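PDB 5UGR: malyl-CoA lyase/beta-methylmalyl-CoA lyase from Methylobacterium extorquens, which belongs to the HpcH/HpaI aldolase/citrate lyase family and folds as a TIM barrel with a magnesium ion bound in the crystal. Local coordinates for residues A[135-140]-A[159-164]; A[221-226]-A[249-254]. All blocks are in the same frame, centred on the assembly; numbering follows the deposited sequence.

Contact 1: A[135-140]-A[159-164]; sequences FEVLIE and EAMSFG. With MG (magnesium ion), chain B.
Val137 lies level with Met161 and Ile139 with Phe163, in neighbouring parallel strands of the TIM barrel. The tight part is this ladder. Val137 N donates to Ala160 O, and Val137 O accepts from Ser162 N at 2.9 Å. Ile139 N then donates to Ser162 O, and Gly164 N to Ile139 O at 2.9 Å. This last donor stands above the carbonyl plane, where the strand ends and Gly164 takes the N-cap position of helix 165-172. Gly164 lies close here: its CA is 3.7 Å from Leu138 CD2, and Glu140 CB also packs on it.

The side chains of Glu136 and Ser162 meet on the face they share with Leu138. Glu136 CG is anti to its backbone N (chi1 179°) and the chain runs on extended. Ser162 OG donates to Glu136 OE2 at 2.7 Å, from above the carboxylate plane, and also bonds to the indole NE1 of Trp254, which fixes the hydroxyl between two partners. The other face carries Val137, Ile139, Met161 and Phe163; helix 110-127 packs on Val137, and helix 207-220 on Met161 and Phe163.

Pairing is looser at the start of the strands. Phe135 O takes the N-H of Glu159 at 2.9 Å instead of that of Ala160, whose N is buried with no partner. The Phe135 ring leads away, and the Glu159 carboxylate turns to salt bridges with Arg12 and Arg223.

Ordered water appears at the other end, round the magnesium ion. Glu140 OE1 binds it at 2.0 Å, together with Asp45, Asp167 and three waters, while Glu140 OE2 accepts from the backbone N of Lys106. Glu140 OE2 also accepts from a magnesium-bound water, whose O lies 2.7 Å from it.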
ATOM      1  N   PHE A 135       4.410 -25.520   0.495  1.00 11.49           N
ATOM      2  CA  PHE A 135       3.128 -25.175   1.073  1.00 11.83           C
ATOM      3  C   PHE A 135       1.991 -25.222   0.035  1.00 11.99           C
ATOM      4  O   PHE A 135       2.130 -24.772  -1.146  1.00 12.66           O
ATOM      5  CB  PHE A 135       3.114 -23.790   1.695  1.00 12.56           C
ATOM      6  CG  PHE A 135       3.993 -23.588   2.911  1.00 12.81           C
ATOM      7  CD1 PHE A 135       4.419 -24.640   3.724  1.00 13.26           C
ATOM      8  CD2 PHE A 135       4.288 -22.319   3.326  1.00 13.34           C
ATOM      9  CE1 PHE A 135       5.139 -24.400   4.874  1.00 14.21           C
ATOM     10  CE2 PHE A 135       5.000 -22.084   4.498  1.00 13.36           C
ATOM     11  CZ  PHE A 135       5.445 -23.151   5.273  1.00 14.84           C
ATOM     12  N   GLU A 136       0.839 -25.659   0.505  1.00 12.62           N
ATOM     13  CA  GLU A 136      -0.435 -25.457  -0.182  1.00 12.22           C
ATOM     14  C   GLU A 136      -1.289 -24.664   0.822  1.00 11.43           C
ATOM     15  O   GLU A 136      -1.234 -24.889   2.023  1.00 12.26           O
ATOM     16  CB  GLU A 136      -1.125 -26.787  -0.506  1.00 13.72           C
ATOM     17  CG  GLU A 136      -2.478 -26.676  -1.198  1.00 13.08           C
ATOM     18  CD  GLU A 136      -3.037 -28.099  -1.520  1.00 14.39           C
ATOM     19  OE1 GLU A 136      -2.264 -28.889  -2.147  1.00 15.22           O
ATOM     20  OE2 GLU A 136      -4.210 -28.383  -1.098  1.00 14.39           O
ATOM     21  N   VAL A 137      -2.078 -23.713   0.313  1.00 11.42           N
ATOM     22  CA  VAL A 137      -3.011 -22.962   1.148  1.00 12.86           C
ATOM     23  C   VAL A 137      -4.426 -23.258   0.767  1.00 12.89           C
ATOM     24  O   VAL A 137      -4.763 -23.370  -0.402  1.00 14.21           O
ATOM     25  CB  VAL A 137      -2.722 -21.460   1.113  1.00 16.70           C
ATOM     26  CG1 VAL A 137      -1.390 -21.117   1.736  1.00 16.33           C
ATOM     27  CG2 VAL A 137      -2.915 -20.908  -0.200  1.00 21.60           C
ATOM     28  N   LEU A 138      -5.267 -23.372   1.771  1.00 12.30           N
ATOM     29  CA  LEU A 138      -6.708 -23.458   1.578  1.00 12.29           C
ATOM     30  C   LEU A 138      -7.328 -22.072   1.618  1.00 12.21           C
ATOM     31  O   LEU A 138      -7.146 -21.322   2.620  1.00 12.83           O
ATOM     32  CB  LEU A 138      -7.328 -24.336   2.663  1.00 13.91           C
ATOM     33  CG  LEU A 138      -7.737 -25.721   2.221  1.00 13.14           C
ATOM     34  CD1 LEU A 138      -7.735 -26.705   3.368  1.00 14.80           C
ATOM     35  CD2 LEU A 138      -9.060 -25.694   1.509  1.00 14.00           C
ATOM     36  N   ILE A 139      -8.013 -21.722   0.525  1.00 11.65           N
ATOM     37  CA  ILE A 139      -8.845 -20.511   0.449  1.00 12.87           C
ATOM     38  C   ILE A 139     -10.260 -21.033   0.667  1.00 11.59           C
ATOM     39  O   ILE A 139     -10.886 -21.645  -0.238  1.00 13.19           O
ATOM     40  CB  ILE A 139      -8.642 -19.794  -0.889  1.00 12.86           C
ATOM     41  CG1 ILE A 139      -7.176 -19.451  -1.130  1.00 12.74           C
ATOM     42  CG2 ILE A 139      -9.538 -18.551  -0.941  1.00 14.87           C
ATOM     43  CD1 ILE A 139      -6.566 -18.511  -0.166  1.00 14.62           C
ATOM     44  N   GLU A 140     -10.734 -20.864   1.904  1.00 12.19           N
ATOM     45  CA  GLU A 140     -11.966 -21.531   2.365  1.00 12.13           C
ATOM     46  C   GLU A 140     -12.770 -20.603   3.270  1.00 14.82           C
ATOM     47  O   GLU A 140     -13.632 -21.067   4.003  1.00 13.95           O
ATOM     48  CB  GLU A 140     -11.659 -22.850   3.063  1.00 12.47           C
ATOM     49  CG  GLU A 140     -10.820 -22.728   4.333  1.00 13.76           C
ATOM     50  CD  GLU A 140     -10.598 -24.048   5.062  1.00 14.46           C
ATOM     51  OE1 GLU A 140     -11.630 -24.714   5.292  1.00 18.63           O
ATOM     52  OE2 GLU A 140      -9.441 -24.350   5.393  1.00 14.04           O
ATOM     53  N   GLU A 159       3.215 -23.316  -3.346  1.00 11.68           N
ATOM     54  CA  GLU A 159       3.049 -24.025  -4.603  1.00 12.68           C
ATOM     55  C   GLU A 159       1.648 -24.107  -5.173  1.00 11.56           C
ATOM     56  O   GLU A 159       1.511 -24.299  -6.393  1.00 13.82           O
ATOM     57  CB  GLU A 159       3.533 -25.482  -4.505  1.00 13.61           C
ATOM     58  CG  GLU A 159       4.948 -25.644  -4.013  1.00 13.77           C
ATOM     59  CD  GLU A 159       5.395 -27.115  -3.989  1.00 14.30           C
ATOM     60  OE1 GLU A 159       6.370 -27.396  -3.235  1.00 16.48           O
ATOM     61  OE2 GLU A 159       4.764 -27.942  -4.706  1.00 15.30           O
ATOM     62  N   ALA A 160       0.615 -23.959  -4.348  1.00 11.98           N
ATOM     63  CA  ALA A 160      -0.744 -24.361  -4.762  1.00 12.12           C
ATOM     64  C   ALA A 160      -1.758 -23.739  -3.820  1.00 13.41           C
ATOM     65  O   ALA A 160      -1.447 -23.478  -2.651  1.00 12.91           O
ATOM     66  CB  ALA A 160      -0.863 -25.874  -4.706  1.00 12.82           C
ATOM     67  N   MET A 161      -2.973 -23.542  -4.339  1.00 12.54           N
ATOM     68  CA  MET A 161      -4.113 -23.118  -3.524  0.50 12.22           C
ATOM     69  C   MET A 161      -5.268 -24.066  -3.822  1.00 13.07           C
ATOM     70  O   MET A 161      -5.516 -24.378  -5.004  1.00 13.52           O
ATOM     71  CB  MET A 161      -4.557 -21.672  -3.834  0.50 12.46           C
ATOM     72  CG  MET A 161      -3.451 -20.650  -3.998  0.50 15.10           C
ATOM     73  SD  MET A 161      -4.026 -18.939  -4.281  0.50 18.22           S
ATOM     74  CE  MET A 161      -3.307 -18.316  -2.786  0.50 14.71           C
ATOM     75  N   SER A 162      -5.953 -24.494  -2.740  1.00 12.23           N
ATOM     76  CA  SER A 162      -7.167 -25.268  -2.889  1.00 12.54           C
ATOM     77  C   SER A 162      -8.380 -24.416  -2.519  1.00 11.26           C
ATOM     78  O   SER A 162      -8.333 -23.720  -1.508  1.00 12.72           O
ATOM     79  CB  SER A 162      -7.170 -26.494  -1.982  1.00 13.44           C
ATOM     80  OG  SER A 162      -6.327 -27.550  -2.465  1.00 13.21           O
ATOM     81  N   PHE A 163      -9.453 -24.525  -3.345  1.00 12.46           N
ATOM     82  CA  PHE A 163     -10.726 -23.871  -3.074  1.00 12.77           C
ATOM     83  C   PHE A 163     -11.556 -24.761  -2.188  1.00 12.18           C
ATOM     84  O   PHE A 163     -12.128 -25.758  -2.636  1.00 13.18           O
ATOM     85  CB  PHE A 163     -11.409 -23.509  -4.355  1.00 13.66           C
ATOM     86  CG  PHE A 163     -12.777 -22.976  -4.170  1.00 11.88           C
ATOM     87  CD1 PHE A 163     -12.992 -21.931  -3.297  1.00 14.48           C
ATOM     88  CD2 PHE A 163     -13.882 -23.591  -4.792  1.00 12.94           C
ATOM     89  CE1 PHE A 163     -14.295 -21.465  -3.084  1.00 13.60           C
ATOM     90  CE2 PHE A 163     -15.173 -23.096  -4.598  1.00 14.95           C
ATOM     91  CZ  PHE A 163     -15.371 -22.071  -3.731  1.00 13.48           C
ATOM     92  N   GLY A 164     -11.658 -24.376  -0.903  1.00 13.18           N
ATOM     93  CA  GLY A 164     -12.440 -25.143   0.071  1.00 12.85           C
ATOM     94  C   GLY A 164     -13.896 -24.776   0.009  1.00 12.46           C
ATOM     95  O   GLY A 164     -14.390 -23.971   0.818  1.00 13.53           O
TER
HETATM   96 MG    MG B 401     -11.991 -26.434   6.273  1.00 16.70          MG
HETATM   97  O   HOH W   1      -9.984 -26.881   6.243  1.00 14.09           O
HETATM   98  O   HOH W   2     -12.230 -27.432   4.473  1.00 20.40           O
HETATM   99  O   HOH W   3     -11.715 -25.590   8.202  1.00 18.01           O

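Contact 2: A[221-226]-A[249-254]; sequences GLRPID and GFEGKW
Asp226 and Lys253 both set CG anti to the backbone N (chi1 -167° and -172°); the two side chains lie side by side, pointing the same way. The lysine chain stays extended as far as CE. A bend at chi4 (56°) then places NZ against the aspartate. Lys253 NZ and Asp226 OD2 form a salt bridge at 2.7 Å, with the ammonium above the carboxylate plane. NZ has a second acceptor in Gly227 O, and Asp226 OD1 takes a bond from Gln210 of helix 207-220. Both ends of this buried ion pair are thus held in more than one direction.

Phe250 packs beside Asp226. Pro224 CB sits over one face of its ring, 4.2 Å from the centroid, in a CH-pi contact. The CD2 and CE2 side of the ring meets the Ile225-Asp226 backbone at its edge.

Three backbone bonds join the chains. Glu251 N donates to Pro224 O at 2.8 Å. Asp226 N donates to Gly252 O at 2.9 Å. Trp254 N donates to Asp226 O at 2.9 Å. Ile225 CG2 reaches the edge of the indole at Trp254 CD1, 3.9 Å away.

The carboxylate of Glu251 lies against the aliphatic part of Arg223, with OE1 3.3 Å from Arg223 CD. Its charge is met elsewhere, by Lys317 and by Arg173 of the second subunit. The guanidinium of Arg223 turns to Glu159 and His14.

Helix 235-248 links the strands and ends at Gly249 in a Schellman motif, its positive phi suited to glycine. Strand, helix and parallel strand form a beta-alpha-beta unit, the building block of the TIM barrel.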
ATOM      1  N   GLY A 221       2.262 -18.145 -10.343  1.00 13.93           N
ATOM      2  CA  GLY A 221       3.019 -19.391 -10.542  1.00 14.46           C
ATOM      3  C   GLY A 221       2.584 -20.612  -9.742  1.00 14.39           C
ATOM      4  O   GLY A 221       3.378 -21.544  -9.581  1.00 16.97           O
ATOM      5  N   LEU A 222       1.368 -20.564  -9.217  1.00 12.55           N
ATOM      6  CA  LEU A 222       0.840 -21.636  -8.370  1.00 12.22           C
ATOM      7  C   LEU A 222      -0.136 -22.555  -9.095  1.00 13.02           C
ATOM      8  O   LEU A 222      -0.763 -22.175 -10.066  1.00 14.48           O
ATOM      9  CB  LEU A 222       0.125 -21.028  -7.169  1.00 12.32           C
ATOM     10  CG  LEU A 222       0.836 -19.911  -6.416  1.00 12.85           C
ATOM     11  CD1 LEU A 222      -0.011 -19.370  -5.274  1.00 14.01           C
ATOM     12  CD2 LEU A 222       2.202 -20.320  -5.935  1.00 14.21           C
ATOM     13  N   ARG A 223      -0.345 -23.763  -8.528  1.00 11.86           N
ATOM     14  CA  ARG A 223      -1.349 -24.716  -9.014  1.00 12.72           C
ATOM     15  C   ARG A 223      -2.730 -24.370  -8.438  1.00 12.88           C
ATOM     16  O   ARG A 223      -2.852 -24.363  -7.213  1.00 12.77           O
ATOM     17  CB  ARG A 223      -0.968 -26.142  -8.620  1.00 14.27           C
ATOM     18  CG  ARG A 223       0.406 -26.606  -9.063  1.00 15.69           C
ATOM     19  CD  ARG A 223       0.633 -28.065  -8.734  1.00 17.49           C
ATOM     20  NE  ARG A 223       0.817 -28.373  -7.339  1.00 15.34           N
ATOM     21  CZ  ARG A 223       1.985 -28.292  -6.682  1.00 14.53           C
ATOM     22  NH1 ARG A 223       2.042 -28.697  -5.389  1.00 15.98           N
ATOM     23  NH2 ARG A 223       3.070 -27.788  -7.278  1.00 18.16           N
ATOM     24  N   PRO A 224      -3.752 -24.164  -9.293  1.00 13.63           N
ATOM     25  CA  PRO A 224      -5.110 -23.993  -8.785  1.00 13.98           C
ATOM     26  C   PRO A 224      -5.810 -25.356  -8.696  1.00 13.27           C
ATOM     27  O   PRO A 224      -5.959 -26.057  -9.721  1.00 13.21           O
ATOM     28  CB  PRO A 224      -5.772 -23.124  -9.858  1.00 13.45           C
ATOM     29  CG  PRO A 224      -4.919 -23.171 -11.083  1.00 16.17           C
ATOM     30  CD  PRO A 224      -3.675 -23.945 -10.762  1.00 15.07           C
ATOM     31  N   ILE A 225      -6.281 -25.658  -7.471  1.00 12.38           N
ATOM     32  CA  ILE A 225      -6.872 -26.962  -7.151  1.00 13.35           C
ATOM     33  C   ILE A 225      -8.278 -26.739  -6.629  1.00 12.14           C
ATOM     34  O   ILE A 225      -8.516 -25.879  -5.759  1.00 12.75           O
ATOM     35  CB  ILE A 225      -6.034 -27.727  -6.076  1.00 13.54           C
ATOM     36  CG1 ILE A 225      -4.552 -27.769  -6.477  1.00 13.21           C
ATOM     37  CG2 ILE A 225      -6.622 -29.106  -5.868  1.00 13.58           C
ATOM     38  CD1 ILE A 225      -4.233 -28.480  -7.751  1.00 15.18           C
ATOM     39  N   ASP A 226      -9.237 -27.538  -7.134  1.00 12.06           N
ATOM     40  CA  ASP A 226     -10.621 -27.444  -6.669  1.00 14.33           C
ATOM     41  C   ASP A 226     -10.811 -28.377  -5.492  1.00 13.96           C
ATOM     42  O   ASP A 226     -10.207 -29.462  -5.446  1.00 13.92           O
ATOM     43  CB  ASP A 226     -11.557 -27.833  -7.827  1.00 13.54           C
ATOM     44  CG  ASP A 226     -13.010 -27.472  -7.586  1.00 14.55           C
ATOM     45  OD1 ASP A 226     -13.277 -26.504  -6.823  1.00 14.81           O
ATOM     46  OD2 ASP A 226     -13.869 -28.240  -8.112  1.00 15.65           O
ATOM     47  N   GLY A 249      -8.917 -23.825 -16.345  1.00 14.83           N
ATOM     48  CA  GLY A 249      -7.484 -23.905 -16.076  1.00 14.57           C
ATOM     49  C   GLY A 249      -7.094 -24.529 -14.754  1.00 13.95           C
ATOM     50  O   GLY A 249      -5.903 -24.489 -14.404  1.00 16.15           O
ATOM     51  N   PHE A 250      -8.057 -25.028 -13.970  1.00 14.49           N
ATOM     52  CA  PHE A 250      -7.663 -25.744 -12.752  1.00 14.40           C
ATOM     53  C   PHE A 250      -6.897 -27.019 -13.116  1.00 14.58           C
ATOM     54  O   PHE A 250      -7.140 -27.628 -14.170  1.00 15.87           O
ATOM     55  CB  PHE A 250      -8.875 -26.148 -11.921  1.00 13.50           C
ATOM     56  CG  PHE A 250      -9.438 -25.056 -11.032  1.00 12.54           C
ATOM     57  CD1 PHE A 250      -9.951 -23.864 -11.564  1.00 13.77           C
ATOM     58  CD2 PHE A 250      -9.335 -25.171  -9.669  1.00 13.45           C
ATOM     59  CE1 PHE A 250     -10.410 -22.840 -10.732  1.00 14.22           C
ATOM     60  CE2 PHE A 250      -9.801 -24.173  -8.843  1.00 14.05           C
ATOM     61  CZ  PHE A 250     -10.335 -22.996  -9.376  1.00 13.85           C
ATOM     62  N   GLU A 251      -5.992 -27.404 -12.225  1.00 14.28           N
ATOM     63  CA  GLU A 251      -5.059 -28.492 -12.471  1.00 15.44           C
ATOM     64  C   GLU A 251      -5.398 -29.778 -11.778  1.00 14.51           C
ATOM     65  O   GLU A 251      -4.815 -30.812 -12.127  1.00 16.43           O
ATOM     66  CB  GLU A 251      -3.682 -27.960 -11.936  1.00 22.91           C
ATOM     67  CG  GLU A 251      -2.541 -28.771 -12.182  1.00 34.25           C
ATOM     68  CD  GLU A 251      -1.279 -27.960 -12.041  1.00 27.59           C
ATOM     69  OE1 GLU A 251      -0.309 -28.676 -11.798  1.00 37.54           O
ATOM     70  OE2 GLU A 251      -1.347 -26.702 -12.283  1.00 26.68           O
ATOM     71  N   GLY A 252      -6.301 -29.732 -10.781  1.00 14.00           N
ATOM     72  CA  GLY A 252      -6.703 -30.945 -10.066  1.00 13.70           C
ATOM     73  C   GLY A 252      -7.847 -30.700  -9.137  1.00 13.46           C
ATOM     74  O   GLY A 252      -8.351 -29.562  -9.037  1.00 15.09           O
ATOM     75  N   LYS A 253      -8.296 -31.776  -8.477  1.00 13.78           N
ATOM     76  CA  LYS A 253      -9.450 -31.711  -7.587  1.00 13.39           C
ATOM     77  C   LYS A 253      -9.294 -32.722  -6.464  1.00 13.84           C
ATOM     78  O   LYS A 253      -8.651 -33.804  -6.609  1.00 14.73           O
ATOM     79  CB  LYS A 253     -10.763 -31.983  -8.334  1.00 14.13           C
ATOM     80  CG  LYS A 253     -12.058 -31.767  -7.556  1.00 13.74           C
ATOM     81  CD  LYS A 253     -13.292 -31.809  -8.425  1.00 15.77           C
ATOM     82  CE  LYS A 253     -14.583 -31.719  -7.642  1.00 15.75           C
ATOM     83  NZ  LYS A 253     -14.610 -30.497  -6.799  1.00 14.42           N
ATOM     84  N   TRP A 254      -9.900 -32.354  -5.316  1.00 13.62           N
ATOM     85  CA  TRP A 254      -9.902 -33.266  -4.201  1.00 14.80           C
ATOM     86  C   TRP A 254     -10.736 -34.524  -4.476  1.00 14.89           C
ATOM     87  O   TRP A 254     -11.755 -34.484  -5.141  1.00 15.61           O
ATOM     88  CB  TRP A 254     -10.444 -32.620  -2.929  1.00 14.44           C
ATOM     89  CG  TRP A 254      -9.568 -31.554  -2.347  1.00 13.99           C
ATOM     90  CD1 TRP A 254      -8.608 -30.785  -2.972  1.00 13.35           C
ATOM     91  CD2 TRP A 254      -9.658 -31.076  -1.015  1.00 12.93           C
ATOM     92  NE1 TRP A 254      -8.077 -29.887  -2.080  1.00 13.63           N
ATOM     93  CE2 TRP A 254      -8.711 -30.032  -0.866  1.00 13.21           C
ATOM     94  CE3 TRP A 254     -10.448 -31.427   0.063  1.00 14.48           C
ATOM     95  CZ2 TRP A 254      -8.555 -29.355   0.329  1.00 15.13           C
ATOM     96  CZ3 TRP A 254     -10.303 -30.772   1.243  1.00 16.94           C
ATOM     97  CH2 TRP A 254      -9.373 -29.725   1.383  1.00 16.08           C
TER

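In the fold
Contact 1 closes before contact 2 opens along the chain, and their centres lie about 9 Å apart. Both belong to the closed parallel barrel. Contact 1 joins strands 134-139 and 158-163, and contact 2 joins strands 223-226 and 252-255. Strands 158-163 and 223-226 are themselves neighbours, so the two contacts make four consecutive strands of one sheet. Met161 O and Ile225 N probably form a hydrogen bond across that seam. Helix 207-220 covers side chains of both contacts on the outside. The magnesium ion sits at the C-terminal ends of the strands, bound by Glu140 of contact 1, with the nearest atom of the Trp254 side chain of contact 2 about 6 Å from the ion.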